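Sensor protein (PDB 3BY9) probably serves as a membrane-bound histidine kinase of a two-component system, this chain being its DctB sensor domain, which binds the C4-dicarboxylate succinate. Local coordinates at residues P181-H186 and L213-D218; W226-P229 and Q235-Y238. All blocks are in the same frame, centred on the assembly; numbering follows the deposited sequence.

Contact 1. Residues P181-H186 and L213-D218; sequences PAWLFH and LGWQGD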
ATOM      1  N   PRO A 181       8.075  -5.419 -12.584  1.00 11.11           N
ATOM      2  CA  PRO A 181       7.005  -6.223 -11.965  1.00 15.03           C
ATOM      3  C   PRO A 181       7.334  -7.636 -11.546  1.00 14.77           C
ATOM      4  O   PRO A 181       6.672  -8.211 -10.668  1.00 15.89           O
ATOM      5  CB  PRO A 181       5.870  -6.179 -13.013  1.00 20.11           C
ATOM      6  CG  PRO A 181       6.143  -4.891 -13.747  1.00 21.14           C
ATOM      7  CD  PRO A 181       7.656  -4.854 -13.881  1.00 15.58           C
ATOM      8  N   ALA A 182       8.362  -8.212 -12.165  1.00 12.65           N
ATOM      9  CA  ALA A 182       8.750  -9.569 -11.815  1.00 13.97           C
ATOM     10  C   ALA A 182       9.275  -9.641 -10.383  1.00 15.29           C
ATOM     11  O   ALA A 182       9.310 -10.715  -9.788  1.00 16.60           O
ATOM     12  CB  ALA A 182       9.837 -10.049 -12.770  1.00 14.61           C
ATOM     13  N   TRP A 183       9.713  -8.501  -9.843  1.00 11.50           N
ATOM     14  CA  TRP A 183      10.280  -8.495  -8.472  1.00 11.60           C
ATOM     15  C   TRP A 183       9.178  -8.310  -7.407  1.00 13.28           C
ATOM     16  O   TRP A 183       9.458  -8.436  -6.191  1.00 12.69           O
ATOM     17  CB  TRP A 183      11.338  -7.374  -8.325  1.00 14.15           C
ATOM     18  CG  TRP A 183      12.543  -7.463  -9.272  1.00 12.92           C
ATOM     19  CD1 TRP A 183      12.973  -8.582  -9.952  1.00 15.18           C
ATOM     20  CD2 TRP A 183      13.460  -6.419  -9.601  1.00 15.39           C
ATOM     21  NE1 TRP A 183      14.111  -8.286 -10.674  1.00 19.02           N
ATOM     22  CE2 TRP A 183      14.430  -6.968 -10.483  1.00 13.44           C
ATOM     23  CE3 TRP A 183      13.560  -5.063  -9.251  1.00 17.96           C
ATOM     24  CZ2 TRP A 183      15.478  -6.202 -11.004  1.00 16.84           C
ATOM     25  CZ3 TRP A 183      14.585  -4.310  -9.775  1.00 16.76           C
ATOM     26  CH2 TRP A 183      15.538  -4.883 -10.652  1.00 14.72           C
ATOM     27  N   LEU A 184       7.946  -8.032  -7.824  1.00 12.66           N
ATOM     28  CA  LEU A 184       6.850  -7.855  -6.829  1.00 11.27           C
ATOM     29  C   LEU A 184       6.686  -9.079  -5.949  1.00 15.57           C
ATOM     30  O   LEU A 184       6.722 -10.197  -6.434  1.00 15.32           O
ATOM     31  CB  LEU A 184       5.498  -7.568  -7.515  1.00 11.67           C
ATOM     32  CG  LEU A 184       5.438  -6.194  -8.219  1.00 11.49           C
ATOM     33  CD1 LEU A 184       4.071  -6.080  -8.927  1.00 14.69           C
ATOM     34  CD2 LEU A 184       5.621  -5.025  -7.246  1.00 13.47           C
ATOM     35  N   PHE A 185       6.483  -8.856  -4.649  1.00 12.48           N
ATOM     36  CA  PHE A 185       6.283  -9.909  -3.673  1.00 12.89           C
ATOM     37  C   PHE A 185       7.513 -10.823  -3.466  1.00 14.66           C
ATOM     38  O   PHE A 185       7.360 -11.934  -2.975  1.00 15.99           O
ATOM     39  CB  PHE A 185       5.031 -10.745  -3.987  1.00 17.38           C
ATOM     40  CG  PHE A 185       3.779  -9.914  -4.187  1.00 17.87           C
ATOM     41  CD1 PHE A 185       3.307  -9.086  -3.176  1.00 26.29           C
ATOM     42  CD2 PHE A 185       3.105  -9.938  -5.402  1.00 24.72           C
ATOM     43  CE1 PHE A 185       2.164  -8.267  -3.376  1.00 24.66           C
ATOM     44  CE2 PHE A 185       1.969  -9.133  -5.618  1.00 25.06           C
ATOM     45  CZ  PHE A 185       1.506  -8.294  -4.595  1.00 26.34           C
ATOM     46  N   HIS A 186       8.706 -10.365  -3.864  1.00 12.55           N
ATOM     47  CA  HIS A 186       9.939 -11.095  -3.576  1.00 12.33           C
ATOM     48  C   HIS A 186      10.668 -10.247  -2.536  1.00 14.06           C
ATOM     49  O   HIS A 186      10.503  -9.024  -2.459  1.00 14.80           O
ATOM     50  CB  HIS A 186      10.869 -11.179  -4.781  1.00 14.61           C
ATOM     51  CG  HIS A 186      10.383 -12.090  -5.857  1.00 16.59           C
ATOM     52  ND1 HIS A 186       9.155 -11.935  -6.476  1.00 15.62           N
ATOM     53  CD2 HIS A 186      10.968 -13.172  -6.425  1.00 19.11           C
ATOM     54  CE1 HIS A 186       9.018 -12.884  -7.392  1.00 22.88           C
ATOM     55  NE2 HIS A 186      10.104 -13.642  -7.381  1.00 18.05           N
ATOM     56  N   LEU A 213      15.140 -12.537  -3.885  1.00 11.11           N
ATOM     57  CA  LEU A 213      15.890 -12.084  -5.074  1.00 16.20           C
ATOM     58  C   LEU A 213      17.379 -12.391  -4.875  1.00 15.97           C
ATOM     59  O   LEU A 213      18.179 -12.259  -5.815  1.00 17.49           O
ATOM     60  CB  LEU A 213      15.680 -10.588  -5.303  1.00 17.76           C
ATOM     61  CG  LEU A 213      14.223 -10.255  -5.674  1.00 18.04           C
ATOM     62  CD1 LEU A 213      14.020  -8.747  -5.646  1.00 18.04           C
ATOM     63  CD2 LEU A 213      13.862 -10.810  -7.046  1.00 22.07           C
ATOM     64  N   GLY A 214      17.743 -12.702  -3.629  1.00 14.28           N
ATOM     65  CA  GLY A 214      19.095 -13.133  -3.332  1.00 16.74           C
ATOM     66  C   GLY A 214      20.208 -12.128  -3.355  1.00 16.47           C
ATOM     67  O   GLY A 214      21.367 -12.517  -3.492  1.00 14.76           O
ATOM     68  N   TRP A 215      19.888 -10.841  -3.209  1.00 11.67           N
ATOM     69  CA  TRP A 215      20.959  -9.836  -3.224  1.00 11.28           C
ATOM     70  C   TRP A 215      21.568  -9.733  -1.831  1.00 14.28           C
ATOM     71  O   TRP A 215      20.905 -10.042  -0.837  1.00 16.39           O
ATOM     72  CB  TRP A 215      20.401  -8.443  -3.599  1.00 13.77           C
ATOM     73  CG  TRP A 215      20.360  -8.157  -5.088  1.00 14.51           C
ATOM     74  CD1 TRP A 215      21.412  -8.200  -5.956  1.00 16.65           C
ATOM     75  CD2 TRP A 215      19.230  -7.698  -5.843  1.00 15.67           C
ATOM     76  NE1 TRP A 215      21.005  -7.789  -7.219  1.00 18.90           N
ATOM     77  CE2 TRP A 215      19.673  -7.474  -7.168  1.00 19.02           C
ATOM     78  CE3 TRP A 215      17.885  -7.448  -5.518  1.00 16.86           C
ATOM     79  CZ2 TRP A 215      18.816  -7.009  -8.178  1.00 17.76           C
ATOM     80  CZ3 TRP A 215      17.029  -6.975  -6.527  1.00 18.59           C
ATOM     81  CH2 TRP A 215      17.508  -6.767  -7.834  1.00 19.28           C
ATOM     82  N   GLN A 216      22.809  -9.279  -1.787  1.00 13.25           N
ATOM     83  CA  GLN A 216      23.513  -9.092  -0.520  1.00 17.03           C
ATOM     84  C   GLN A 216      23.963  -7.673  -0.514  1.00 17.64           C
ATOM     85  O   GLN A 216      24.321  -7.131  -1.561  1.00 16.93           O
ATOM     86  CB  GLN A 216      24.719 -10.045  -0.447  1.00 17.85           C
ATOM     87  CG  GLN A 216      24.230 -11.493  -0.478  1.00 28.43           C
ATOM     88  CD  GLN A 216      25.328 -12.548  -0.487  1.00 34.19           C
ATOM     89  OE1 GLN A 216      25.033 -13.741  -0.409  1.00 39.68           O
ATOM     90  NE2 GLN A 216      26.589 -12.120  -0.582  1.00 35.23           N
ATOM     91  N   GLY A 217      23.961  -7.069   0.677  1.00 16.96           N
ATOM     92  CA  GLY A 217      24.364  -5.681   0.809  1.00 17.03           C
ATOM     93  C   GLY A 217      23.756  -5.053   2.043  1.00 16.64           C
ATOM     94  O   GLY A 217      22.945  -5.684   2.717  1.00 18.02           O
ATOM     95  N   ASP A 218      24.165  -3.825   2.338  1.00 18.28           N
ATOM     96  CA  ASP A 218      23.635  -3.111   3.502  1.00 17.29           C
ATOM     97  C   ASP A 218      22.306  -2.485   3.137  1.00 15.76           C
ATOM     98  O   ASP A 218      22.250  -1.406   2.522  1.00 18.17           O
ATOM     99  CB  ASP A 218      24.586  -2.010   3.963  1.00 17.13           C
ATOM    100  CG  ASP A 218      24.086  -1.328   5.231  1.00 15.26           C
ATOM    101  OD1 ASP A 218      22.974  -1.654   5.674  1.00 15.37           O
ATOM    102  OD2 ASP A 218      24.825  -0.473   5.788  1.00 16.29           O
TER
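Between 181-186 and 213-218 the backbones come closest at His186 and Leu213, whose CA atoms lie 6.2 Å apart, where the first loop leaves a type II turn running from Trp183 to His186. That turn is closed by the backbone bond from His186 N to Trp183 O, and its two end residues carry the side chains that face the second loop. Leu213 lies against both: its CG is 3.6 Å from His186 CB, while its CD2 branch meets the indole of Trp183 at CD1 (3.8 Å). Trp183 and Trp215 form a T-shaped pair, with six-membered ring centroids 5.3 Å apart and planes at 85°. Trp215 presents its edge through CH2, which sits over one face of Trp183, toward the rim, 3.8 Å from CZ2 of Trp183. With CG anti to the carbonyl carbon (chi1 -71°), the imidazole of His186 turns its ND1 edge back to its own turn, and ND1 donates to Leu184 O at 3.0 Å; the acceptor lies in the ring plane, but the donor stands well above the carbonyl plane. Leu255 of strand 250-257 also touches both indoles, and Trp215 NE1 is bonded to Asp236 O. With His186 ND1 and Trp215 NE1 bonded elsewhere, what the two side chains offer here is carbon, which implies cohesion by apolar and aromatic packing between two loops flanking helix 193-202.

Contact 2. Residues W226-P229 and Q235-Y238; sequences WRKP and QDDY. With CA (calcium ion), chain D.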
ATOM      1  N   TRP A 226      24.235  -3.600  -4.054  1.00 11.52           N
ATOM      2  CA  TRP A 226      23.574  -4.900  -3.912  1.00  9.88           C
ATOM      3  C   TRP A 226      24.319  -5.819  -4.873  1.00 13.88           C
ATOM      4  O   TRP A 226      24.475  -5.484  -6.037  1.00 16.24           O
ATOM      5  CB  TRP A 226      22.118  -4.821  -4.337  1.00 14.20           C
ATOM      6  CG  TRP A 226      21.233  -4.083  -3.356  1.00 15.83           C
ATOM      7  CD1 TRP A 226      21.622  -3.397  -2.226  1.00 18.46           C
ATOM      8  CD2 TRP A 226      19.812  -3.915  -3.462  1.00 13.16           C
ATOM      9  NE1 TRP A 226      20.514  -2.805  -1.628  1.00 14.30           N
ATOM     10  CE2 TRP A 226      19.400  -3.106  -2.365  1.00 15.61           C
ATOM     11  CE3 TRP A 226      18.847  -4.364  -4.385  1.00 14.19           C
ATOM     12  CZ2 TRP A 226      18.058  -2.735  -2.162  1.00 15.54           C
ATOM     13  CZ3 TRP A 226      17.493  -3.979  -4.191  1.00 12.86           C
ATOM     14  CH2 TRP A 226      17.125  -3.170  -3.077  1.00 14.54           C
ATOM     15  N   ARG A 227      24.764  -6.961  -4.379  1.00 15.12           N
ATOM     16  CA  ARG A 227      25.500  -7.897  -5.234  1.00 14.93           C
ATOM     17  C   ARG A 227      25.028  -9.307  -5.015  1.00 14.41           C
ATOM     18  O   ARG A 227      24.272  -9.584  -4.092  1.00 14.29           O
ATOM     19  CB  ARG A 227      27.004  -7.819  -4.953  1.00 19.43           C
ATOM     20  CG  ARG A 227      27.488  -8.606  -3.752  1.00 29.82           C
ATOM     21  CD  ARG A 227      28.999  -8.401  -3.590  1.00 39.20           C
ATOM     22  NE  ARG A 227      29.275  -6.982  -3.340  1.00 49.97           N
ATOM     23  CZ  ARG A 227      29.491  -6.060  -4.281  1.00 53.45           C
ATOM     24  NH1 ARG A 227      29.490  -6.392  -5.573  1.00 59.25           N
ATOM     25  NH2 ARG A 227      29.658  -4.788  -3.928  1.00 45.95           N
ATOM     26  N   LYS A 228      25.413 -10.204  -5.930  1.00 14.91           N
ATOM     27  CA  LYS A 228      25.058 -11.603  -5.793  1.00 15.34           C
ATOM     28  C   LYS A 228      26.289 -12.317  -5.232  1.00 20.37           C
ATOM     29  O   LYS A 228      27.410 -11.821  -5.335  1.00 20.13           O
ATOM     30  CB  LYS A 228      24.668 -12.215  -7.169  1.00 18.93           C
ATOM     31  CG  LYS A 228      23.368 -11.621  -7.720  1.00 15.15           C
ATOM     32  CD  LYS A 228      22.200 -12.100  -6.908  1.00 17.09           C
ATOM     33  CE  LYS A 228      20.916 -11.462  -7.349  1.00 18.43           C
ATOM     34  NZ  LYS A 228      20.655 -11.915  -8.771  1.00 23.89           N
ATOM     35  N   PRO A 229      26.070 -13.483  -4.609  1.00 25.22           N
ATOM     36  CA  PRO A 229      27.161 -14.271  -4.027  1.00 33.23           C
ATOM     37  C   PRO A 229      28.301 -14.372  -5.027  1.00 38.40           C
ATOM     38  O   PRO A 229      28.063 -14.574  -6.213  1.00 41.06           O
ATOM     39  CB  PRO A 229      26.497 -15.620  -3.745  1.00 26.43           C
ATOM     40  CG  PRO A 229      25.080 -15.227  -3.393  1.00 30.77           C
ATOM     41  CD  PRO A 229      24.781 -14.183  -4.489  1.00 23.71           C
ATOM     42  N   GLN A 235      25.963 -12.072 -12.079  1.00 19.84           N
ATOM     43  CA  GLN A 235      26.392 -11.043 -11.152  1.00 22.11           C
ATOM     44  C   GLN A 235      25.728  -9.726 -11.544  1.00 20.29           C
ATOM     45  O   GLN A 235      26.366  -8.827 -12.115  1.00 28.44           O
ATOM     46  CB  GLN A 235      27.913 -10.913 -11.171  1.00 28.80           C
ATOM     47  CG  GLN A 235      28.441  -9.892 -10.147  1.00 30.46           C
ATOM     48  CD  GLN A 235      27.944 -10.192  -8.722  1.00 28.95           C
ATOM     49  OE1 GLN A 235      26.992  -9.581  -8.229  1.00 23.98           O
ATOM     50  NE2 GLN A 235      28.567 -11.176  -8.086  1.00 30.81           N
ATOM     51  N   ASP A 236      24.430  -9.626 -11.311  1.00 17.91           N
ATOM     52  CA  ASP A 236      23.753  -8.364 -11.633  1.00 16.58           C
ATOM     53  C   ASP A 236      23.843  -7.500 -10.378  1.00 20.71           C
ATOM     54  O   ASP A 236      22.958  -7.541  -9.527  1.00 19.04           O
ATOM     55  CB  ASP A 236      22.292  -8.579 -12.067  1.00 18.56           C
ATOM     56  CG  ASP A 236      21.478  -9.416 -11.101  1.00 19.30           C
ATOM     57  OD1 ASP A 236      22.042 -10.346 -10.468  1.00 19.24           O
ATOM     58  OD2 ASP A 236      20.251  -9.173 -10.989  1.00 20.07           O
ATOM     59  N   ASP A 237      24.934  -6.749 -10.272  1.00 19.78           N
ATOM     60  CA  ASP A 237      25.095  -5.879  -9.116  1.00 17.34           C
ATOM     61  C   ASP A 237      24.665  -4.468  -9.426  1.00 16.08           C
ATOM     62  O   ASP A 237      24.661  -4.023 -10.583  1.00 14.24           O
ATOM     63  CB  ASP A 237      26.506  -5.920  -8.565  1.00 17.14           C
ATOM     64  CG  ASP A 237      27.563  -5.649  -9.613  1.00 25.67           C
ATOM     65  OD1 ASP A 237      27.251  -5.693 -10.832  1.00 21.05           O
ATOM     66  OD2 ASP A 237      28.707  -5.398  -9.197  1.00 29.23           O
ATOM     67  N   TYR A 238      24.290  -3.762  -8.372  1.00 13.98           N
ATOM     68  CA  TYR A 238      23.746  -2.411  -8.505  1.00 12.72           C
ATOM     69  C   TYR A 238      24.248  -1.423  -7.510  1.00 11.18           C
ATOM     70  O   TYR A 238      24.569  -1.802  -6.393  1.00 13.31           O
ATOM     71  CB  TYR A 238      22.224  -2.448  -8.264  1.00 10.56           C
ATOM     72  CG  TYR A 238      21.468  -3.108  -9.383  1.00 12.93           C
ATOM     73  CD1 TYR A 238      20.890  -2.352 -10.379  1.00 12.13           C
ATOM     74  CD2 TYR A 238      21.410  -4.497  -9.471  1.00 15.37           C
ATOM     75  CE1 TYR A 238      20.253  -2.932 -11.464  1.00 16.46           C
ATOM     76  CE2 TYR A 238      20.781  -5.111 -10.586  1.00 19.55           C
ATOM     77  CZ  TYR A 238      20.208  -4.311 -11.562  1.00 21.35           C
ATOM     78  OH  TYR A 238      19.602  -4.888 -12.656  1.00 23.30           O
TER
HETATM   79 CA    CA D   2      28.113  -5.233 -13.082  1.00 21.77          CA
HETATM   80  O   HOH W   1      18.294 -10.713 -10.832  1.00 32.40           O
HETATM   81  O   HOH W   2      28.913 -13.442  -9.328  1.00 55.95           O
HETATM   82  O   HOH W   3      28.476  -7.598 -13.180  1.00 25.45           O
HETATM   83  O   HOH W   4      30.050  -5.044 -11.618  1.00 24.72           O
HETATM   84  O   HOH W   5      25.455  -5.142 -13.143  1.00 22.72           O
HETATM   85  O   HOH W   6      27.102  -5.449 -15.411  1.00 29.93           O
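The neck of the loop joining strands 223-226 and 238-245, beside a calcium site, is closed by an antiparallel hydrogen-bonded pair, Trp226 with Tyr238. Tyr238 N donates to Trp226 O at 2.9 Å, and Trp226 N returns a bond to Tyr238 O. Farther along, the Gln235 carboxamide replaces a backbone partner: Lys228 N meets OE1 of Gln235 at 2.9 Å on an in-plane lone pair (N-H...O 173°), while NE2 of Gln235 gives a bond to Lys228 O at 3.1 Å. Two bonds to one residue fix the amide's rotation. The Lys228 chain, bent at chi2 (-71°) and chi4, brings NZ to the syn lone pair of Asp236 OD1 at 2.7 Å in a salt bridge, and a water donates to Asp236 OD2. Asp237 OD1 binds the calcium at 2.5 Å; four waters and Lys258 O are the ion's other ligands. Two of these waters donate to Gln235 O and Asp237 O, carbonyls that thus form a second shell. Asp237 OD2 accepts from another and has a long salt bridge to Arg227 NH1, whose guanidinium also pairs with Glu225. This is a beta-hairpin connection whose returning arm supplies one carboxylate oxygen to a largely hydrated calcium ion.

From the N terminus, the chain reaches contact 1 after strand 175-176: residues 181-186 and 213-218 close a loop of 26 intervening residues that includes helix 193-202. Only then does strand 223-226 run into contact 2, where 226-229 and 235-238 close a far shorter loop before strand 238-245. The two closures are therefore in series, neither nested nor crossed, with centres 11 Å apart. They nevertheless touch: Gln216 N lies 2.7 Å from Arg227 O, a probable hydrogen bond, and Trp215 also has a cation-pi contact with Lys228. Through these contacts the helix-bearing excursion is tied to the hairpin loop that follows edge strand 223-226 of the four-stranded antiparallel sheet.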